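Local atomic coordinates of coat protein (Pseudomonas phage PP7, PDB entry 2QUD), a protein that self-assembles as dimers into an icosahedral T=3 capsid, binds RNA packaging signals in the phage genome and represses synthesis of the viral replicase. Residues T25-I30 and S47-G52; V113-L116 and L120-L123. One frame throughout, in Å; residues are numbered along the deposited sequence. Where two conformers were deposited one is given.

Interaction 1 of 2, residues T25-I30 and S47-G52; sequences TADRQI and SLRQNG. With GOL (glycerol), chain C.
At the open end of the antiparallel hairpin made by strands 29-32 and 43-50, Asp27 and Arg28 come alongside Ser47 and Arg49. The direct polar link is thin: Arg49 NH2 gives a weak, strongly bent hydrogen bond to Asp27 O at 3.2 Å, with that oxygen lying oblique to the guanidinium plane. CG of Arg49 sits between its own backbone N and carbonyl carbon (chi1 61°), and a kink at chi3 (82°) turns the guanidinium toward Asp27. Arg49 was modelled in two conformers, so this weak bond is tied to one of them and is doubtful. The Asp27 carboxylate may add some attraction at longer range, with OD1 4.3 Å from Arg49 NH1, too far for a salt bridge. Ser47 packs CB against Asp27 O at 3.4 Å.

Arg49 is an RNA-binding residue, and its side chain lies close to that of Arg58, another RNA-binding residue on the adjoining strand 56-68; the contact therefore borders the RNA-binding surface of the sheet. Here, where residues 25-28 leave the sheet as a turn, a glycerol, probably from the crystallisation liquor, fills the interval between the two backbones. Its O1 accepts a nearly straight hydrogen bond from Leu48 N (2.9 Å, 166°), while at its other end O3 donates to Gln29 OE1 at 2.8 Å. A water widens the bridge, donating to Ala26 O at 2.8 Å and, over a longer reach, to Leu48 O, and it also hydrogen-bonds glycerol O1. The Gln29 amide is held through its nitrogen as well: NE2 bonds Glu21 OE1 and Leu123 O of the second subunit. Leu48 CB lies 4.0 Å from glycerol C3, and the Leu48 side chain packs on Leu116 of the second subunit.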
ATOM      1  N   THR A  25      12.383 -14.448   9.774  1.00 21.15           N
ATOM      2  CA  THR A  25      13.776 -14.323  10.186  1.00 21.73           C
ATOM      3  C   THR A  25      13.941 -12.958  10.845  1.00 28.71           C
ATOM      4  O   THR A  25      12.993 -12.169  10.912  1.00 27.69           O
ATOM      5  CB  THR A  25      14.778 -14.453   8.961  1.00 27.08           C
ATOM      6  OG1 THR A  25      14.504 -13.424   8.007  1.00 25.42           O
ATOM      7  CG2 THR A  25      14.640 -15.796   8.267  1.00 27.59           C
ATOM      8  N   ALA A  26      15.159 -12.660  11.287  1.00 26.70           N
ATOM      9  CA  ALA A  26      15.470 -11.354  11.854  1.00 33.69           C
ATOM     10  C   ALA A  26      15.064 -10.244  10.876  1.00 42.70           C
ATOM     11  O   ALA A  26      14.514  -9.221  11.291  1.00 34.03           O
ATOM     12  CB  ALA A  26      16.956 -11.268  12.191  1.00 32.57           C
ATOM     13  N   ASP A  27      15.274 -10.474   9.572  1.00 27.70           N
ATOM     14  CA  ASP A  27      15.103  -9.409   8.576  1.00 28.31           C
ATOM     15  C   ASP A  27      13.715  -9.312   7.963  1.00 23.51           C
ATOM     16  O   ASP A  27      13.298  -8.227   7.611  1.00 23.95           O
ATOM     17  CB  ASP A  27      16.130  -9.538   7.467  1.00 29.72           C
ATOM     18  CG  ASP A  27      17.546  -9.201   7.925  1.00 40.84           C
ATOM     19  OD1 ASP A  27      17.788  -8.417   8.896  1.00 32.79           O
ATOM     20  OD2 ASP A  27      18.446  -9.703   7.251  1.00 36.65           O
ATOM     21  N   ARG A  28      13.007 -10.412   7.787  1.00 19.24           N
ATOM     22  CA  ARG A  28      11.693 -10.308   7.173  1.00 19.91           C
ATOM     23  C   ARG A  28      10.815 -11.515   7.399  1.00 18.47           C
ATOM     24  O   ARG A  28      11.306 -12.599   7.768  1.00 18.15           O
ATOM     25  CB  ARG A  28      11.829 -10.092   5.673  1.00 16.31           C
ATOM     26  CG  ARG A  28      12.425 -11.256   4.934  1.00 22.93           C
ATOM     27  CD  ARG A  28      12.853 -10.928   3.502  1.00 26.57           C
ATOM     28  NE  ARG A  28      13.765  -9.787   3.411  1.00 27.84           N
ATOM     29  CZ  ARG A  28      15.055  -9.820   3.761  1.00 30.96           C
ATOM     30  NH1 ARG A  28      15.637 -10.912   4.261  1.00 24.43           N
ATOM     31  NH2 ARG A  28      15.789  -8.734   3.621  1.00 29.64           N
ATOM     32  N   GLN A  29       9.520 -11.345   7.148  1.00 18.26           N
ATOM     33  CA  GLN A  29       8.598 -12.444   7.014  1.00 17.29           C
ATOM     34  C   GLN A  29       8.211 -12.584   5.561  1.00 17.47           C
ATOM     35  O   GLN A  29       8.150 -11.600   4.848  1.00 17.28           O
ATOM     36  CB  GLN A  29       7.323 -12.209   7.818  1.00 16.27           C
ATOM     37  CG  GLN A  29       7.532 -12.079   9.275  1.00 18.79           C
ATOM     38  CD  GLN A  29       6.352 -11.436   9.943  1.00 20.75           C
ATOM     39  OE1 GLN A  29       6.300 -10.208  10.056  1.00 22.56           O
ATOM     40  NE2 GLN A  29       5.362 -12.247  10.307  1.00 17.63           N
ATOM     41  N   ILE A  30       7.911 -13.811   5.138  1.00 18.05           N
ATOM     42  CA  ILE A  30       7.379 -14.094   3.806  1.00 15.57           C
ATOM     43  C   ILE A  30       6.159 -14.967   3.998  1.00 16.38           C
ATOM     44  O   ILE A  30       6.225 -15.970   4.752  1.00 16.17           O
ATOM     45  CB  ILE A  30       8.400 -14.782   2.863  1.00 16.46           C
ATOM     46  CG1 ILE A  30       9.680 -13.951   2.759  1.00 20.66           C
ATOM     47  CG2 ILE A  30       7.790 -14.954   1.480  1.00 20.99           C
ATOM     48  CD1 ILE A  30      10.668 -14.558   1.820  1.00 22.42           C
ATOM     49  N   SER A  47       8.464  -6.475   6.604  1.00 17.33           N
ATOM     50  CA  SER A  47       9.535  -6.158   7.553  1.00 17.24           C
ATOM     51  C   SER A  47       9.132  -4.962   8.395  1.00 16.40           C
ATOM     52  O   SER A  47       8.308  -4.153   7.995  1.00 18.12           O
ATOM     53  CB  SER A  47      10.877  -5.904   6.888  1.00 21.95           C
ATOM     54  OG  SER A  47      10.845  -4.779   6.065  1.00 22.13           O
ATOM     55  N   LEU A  48       9.743  -4.887   9.565  1.00 18.78           N
ATOM     56  CA  LEU A  48       9.502  -3.830  10.518  1.00 15.78           C
ATOM     57  C   LEU A  48      10.861  -3.553  11.152  1.00 17.36           C
ATOM     58  O   LEU A  48      11.423  -4.445  11.795  1.00 22.77           O
ATOM     59  CB  LEU A  48       8.508  -4.293  11.560  1.00 19.70           C
ATOM     60  CG  LEU A  48       8.209  -3.409  12.775  1.00 27.34           C
ATOM     61  CD1 LEU A  48       7.897  -1.975  12.361  1.00 25.05           C
ATOM     62  CD2 LEU A  48       7.052  -4.067  13.574  1.00 27.19           C
ATOM     63  N   ARG A  49      11.430  -2.375  10.922  0.50 17.22           N
ATOM     64  CA  ARG A  49      12.750  -2.062  11.500  0.50 18.51           C
ATOM     65  C   ARG A  49      12.812  -0.626  12.011  0.50 15.81           C
ATOM     66  O   ARG A  49      12.290   0.299  11.365  0.50 18.78           O
ATOM     67  CB  ARG A  49      13.866  -2.332  10.472  0.50 25.84           C
ATOM     68  CG  ARG A  49      13.780  -1.499   9.185  0.50 29.96           C
ATOM     69  CD  ARG A  49      14.754  -1.991   8.094  0.50 43.25           C
ATOM     70  NE  ARG A  49      14.254  -3.143   7.315  0.50 46.56           N
ATOM     71  CZ  ARG A  49      14.763  -4.387   7.295  0.50 58.27           C
ATOM     72  NH1 ARG A  49      15.837  -4.741   8.008  0.50 71.45           N
ATOM     73  NH2 ARG A  49      14.183  -5.316   6.529  0.50 29.67           N
ATOM     74  N   GLN A  50      13.492  -0.441  13.145  1.00 24.30           N
ATOM     75  CA  GLN A  50      13.680   0.858  13.706  1.00 22.08           C
ATOM     76  C   GLN A  50      14.694   1.518  12.802  1.00 19.69           C
ATOM     77  O   GLN A  50      15.624   0.869  12.299  1.00 25.01           O
ATOM     78  CB  GLN A  50      14.310   0.832  15.088  1.00 30.68           C
ATOM     79  CG  GLN A  50      13.543   0.180  16.192  1.00 44.83           C
ATOM     80  CD  GLN A  50      14.204   0.464  17.529  1.00 51.01           C
ATOM     81  OE1 GLN A  50      15.031  -0.313  18.015  1.00 53.55           O
ATOM     82  NE2 GLN A  50      13.889   1.615  18.095  1.00 37.37           N
ATOM     83  N   ASN A  51      14.577   2.823  12.660  1.00 20.99           N
ATOM     84  CA  ASN A  51      15.686   3.589  12.081  1.00 21.97           C
ATOM     85  C   ASN A  51      16.932   3.610  12.979  1.00 29.89           C
ATOM     86  O   ASN A  51      16.919   3.197  14.141  1.00 25.29           O
ATOM     87  CB  ASN A  51      15.195   4.988  11.650  1.00 27.20           C
ATOM     88  CG  ASN A  51      14.946   5.933  12.822  1.00 27.98           C
ATOM     89  OD1 ASN A  51      14.994   5.547  14.003  1.00 24.21           O
ATOM     90  ND2 ASN A  51      14.706   7.207  12.494  1.00 30.26           N
ATOM     91  N   GLY A  52      18.030   4.071  12.418  1.00 29.22           N
ATOM     92  CA  GLY A  52      19.259   4.090  13.167  1.00 21.38           C
ATOM     93  C   GLY A  52      19.230   4.884  14.453  1.00 28.99           C
ATOM     94  O   GLY A  52      19.809   4.475  15.479  1.00 34.27           O
TER
HETATM   95  C1  GOL C 128      10.971  -8.583  10.223  1.00 57.68           C
HETATM   96  O1  GOL C 128      11.293  -7.209  10.206  1.00 31.46           O
HETATM   97  C2  GOL C 128      10.005  -8.979  11.339  1.00 55.53           C
HETATM   98  O2  GOL C 128      10.607  -8.743  12.593  1.00 70.64           O
HETATM   99  C3  GOL C 128       8.620  -8.324  11.315  1.00 41.91           C
HETATM  100  O3  GOL C 128       8.145  -8.092  10.003  1.00 26.57           O
HETATM  101  O   HOH W   1      13.738  -6.566  10.873  1.00 40.14           O

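Interaction 2 of 2, residues V113-L116 and L120-L123; sequences VEDL and LVPL
Val121 N donates to Asp115 O at 3.3 Å, nearly straight at 171°, but it arrives from above the carbonyl plane, 40° out of it. A second backbone bond, from Leu120 N to Leu116 O, is shorter at 2.9 Å yet weak because it is sharply bent. Together they form the C-terminal cap of helix 111-119: Leu120 is the first residue to leave the helical conformation, its positive phi reverses the chain, and residues 121-123 then run back along the last turns. The bond from Val121 reaches six residues back, further than an alpha-helical bond, and so ties the departing chain to the helix.

Val121 O faces the helix as well, meeting Leu116 CA in a CA-H...O contact of 3.3 Å. CB and CD1 of Leu116 both lie against the same oxygen, each 3.4 Å from Val121 O. On the Asp115 side, OD1 touches Val121 CG2 at 3.7 Å, an apolar methyl beside a carboxylate oxygen. The main polar partner of that carboxylate is Asn119, whose ND2 bonds OD2; OD1 has a long, weak ion pair with Arg125 NH2.

Further along, Leu123 packs on the helix through CD2. Leu116 holds CG anti to its backbone N (chi1 174°), which carries CD2 over to Leu123, where the two side chains meet at about a right angle. Several residues also face the second subunit, with Leu116 packing on its Val59, Leu120 on its Tyr57 and Pro122 on its Gln29. Val113 and Leu123 lie side by side and point the same way, Val113 CG2 sitting 4.1 Å from Leu123 CD2, the same methyl that rests 4.0 Å from Leu116 CD2.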
ATOM      1  N   VAL A 113      -7.928   5.543  -7.385  1.00 21.43           N
ATOM      2  CA  VAL A 113      -6.703   4.734  -7.293  0.50 17.99           C
ATOM      3  C   VAL A 113      -6.834   3.453  -8.133  1.00 16.94           C
ATOM      4  O   VAL A 113      -5.910   3.028  -8.797  1.00 20.76           O
ATOM      5  CB  VAL A 113      -6.351   4.429  -5.818  0.50 13.44           C
ATOM      6  CG1 VAL A 113      -5.243   3.353  -5.724  0.50  9.73           C
ATOM      7  CG2 VAL A 113      -5.920   5.720  -5.113  0.50 17.80           C
ATOM      8  N   GLU A 114      -8.026   2.853  -8.116  1.00 20.43           N
ATOM      9  CA  GLU A 114      -8.288   1.679  -8.935  1.00 22.01           C
ATOM     10  C   GLU A 114      -8.011   1.999 -10.413  1.00 21.70           C
ATOM     11  O   GLU A 114      -7.378   1.228 -11.109  1.00 22.13           O
ATOM     12  CB  GLU A 114      -9.733   1.172  -8.779  1.00 22.78           C
ATOM     13  CG  GLU A 114      -9.969  -0.163  -9.492  1.00 20.76           C
ATOM     14  CD  GLU A 114     -11.344  -0.756  -9.300  1.00 25.08           C
ATOM     15  OE1 GLU A 114     -12.118  -0.251  -8.468  1.00 28.91           O
ATOM     16  OE2 GLU A 114     -11.651  -1.747 -10.004  1.00 28.99           O
ATOM     17  N   ASP A 115      -8.510   3.139 -10.883  1.00 22.90           N
ATOM     18  CA  ASP A 115      -8.376   3.501 -12.301  1.00 22.27           C
ATOM     19  C   ASP A 115      -6.927   3.869 -12.650  1.00 23.08           C
ATOM     20  O   ASP A 115      -6.469   3.679 -13.779  1.00 24.84           O
ATOM     21  CB  ASP A 115      -9.360   4.630 -12.635  1.00 24.63           C
ATOM     22  CG  ASP A 115      -9.893   4.567 -14.057  1.00 31.79           C
ATOM     23  OD1 ASP A 115     -10.383   5.610 -14.515  1.00 32.41           O
ATOM     24  OD2 ASP A 115      -9.884   3.494 -14.683  1.00 32.32           O
ATOM     25  N   LEU A 116      -6.208   4.395 -11.675  1.00 21.54           N
ATOM     26  CA  LEU A 116      -4.792   4.691 -11.825  1.00 24.36           C
ATOM     27  C   LEU A 116      -4.000   3.410 -12.029  1.00 26.04           C
ATOM     28  O   LEU A 116      -3.183   3.322 -12.940  1.00 23.55           O
ATOM     29  CB  LEU A 116      -4.258   5.485 -10.617  1.00 24.56           C
ATOM     30  CG  LEU A 116      -2.755   5.756 -10.557  1.00 25.55           C
ATOM     31  CD1 LEU A 116      -2.239   6.566 -11.777  1.00 24.49           C
ATOM     32  CD2 LEU A 116      -2.440   6.456  -9.232  1.00 26.18           C
ATOM     33  N   LEU A 120      -3.952   3.442 -15.738  1.00 24.95           N
ATOM     34  CA  LEU A 120      -2.951   4.500 -15.726  1.00 26.23           C
ATOM     35  C   LEU A 120      -3.567   5.909 -15.801  1.00 29.22           C
ATOM     36  O   LEU A 120      -2.914   6.845 -16.250  1.00 31.68           O
ATOM     37  CB  LEU A 120      -1.871   4.242 -16.803  1.00 29.08           C
ATOM     38  CG  LEU A 120      -1.195   2.867 -16.781  1.00 34.32           C
ATOM     39  CD1 LEU A 120      -0.163   2.738 -17.916  1.00 32.04           C
ATOM     40  CD2 LEU A 120      -0.560   2.616 -15.411  1.00 32.65           C
ATOM     41  N   VAL A 121      -4.813   6.054 -15.333  1.00 24.93           N
ATOM     42  CA  VAL A 121      -5.496   7.344 -15.382  1.00 26.92           C
ATOM     43  C   VAL A 121      -5.036   8.186 -14.188  1.00 28.13           C
ATOM     44  O   VAL A 121      -5.165   7.755 -13.037  1.00 26.32           O
ATOM     45  CB  VAL A 121      -7.051   7.196 -15.387  1.00 26.56           C
ATOM     46  CG1 VAL A 121      -7.746   8.568 -15.296  1.00 30.94           C
ATOM     47  CG2 VAL A 121      -7.501   6.448 -16.594  1.00 26.06           C
ATOM     48  N   PRO A 122      -4.517   9.406 -14.430  1.00 30.86           N
ATOM     49  CA  PRO A 122      -4.082  10.198 -13.280  1.00 28.96           C
ATOM     50  C   PRO A 122      -5.201  10.529 -12.286  1.00 27.51           C
ATOM     51  O   PRO A 122      -6.372  10.601 -12.669  1.00 28.50           O
ATOM     52  CB  PRO A 122      -3.544  11.482 -13.923  1.00 33.75           C
ATOM     53  CG  PRO A 122      -3.250  11.130 -15.319  1.00 39.00           C
ATOM     54  CD  PRO A 122      -4.283  10.132 -15.698  1.00 34.25           C
ATOM     55  N   LEU A 123      -4.842  10.699 -11.020  1.00 28.07           N
ATOM     56  CA  LEU A 123      -5.814  11.058  -9.975  1.00 26.98           C
ATOM     57  C   LEU A 123      -6.403  12.452 -10.186  1.00 26.57           C
ATOM     58  O   LEU A 123      -5.821  13.295 -10.856  1.00 30.34           O
ATOM     59  CB  LEU A 123      -5.182  11.017  -8.588  1.00 24.03           C
ATOM     60  CG  LEU A 123      -4.598   9.682  -8.102  1.00 28.41           C
ATOM     61  CD1 LEU A 123      -4.005   9.867  -6.715  1.00 28.30           C
ATOM     62  CD2 LEU A 123      -5.654   8.556  -8.130  1.00 25.43           C
TER

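In the fold
Interaction 1 comes first along the chain, on neighbouring strands of the six-stranded antiparallel sheet, and closes before interaction 2 opens at the end of the last helix, near the C-terminus. Within one subunit they lie on opposite sides of the chain's centre, their own centres 31 Å apart and their nearest atoms about 21 Å apart, so they do not touch. The dimer brings the two regions together: residues from 113-116 and 120-123 of one subunit touch residues from 25-30 and 47-52 of the other. The helix end of each subunit thus packs against its partner's sheet, next to the strands that carry RNA-binding residues.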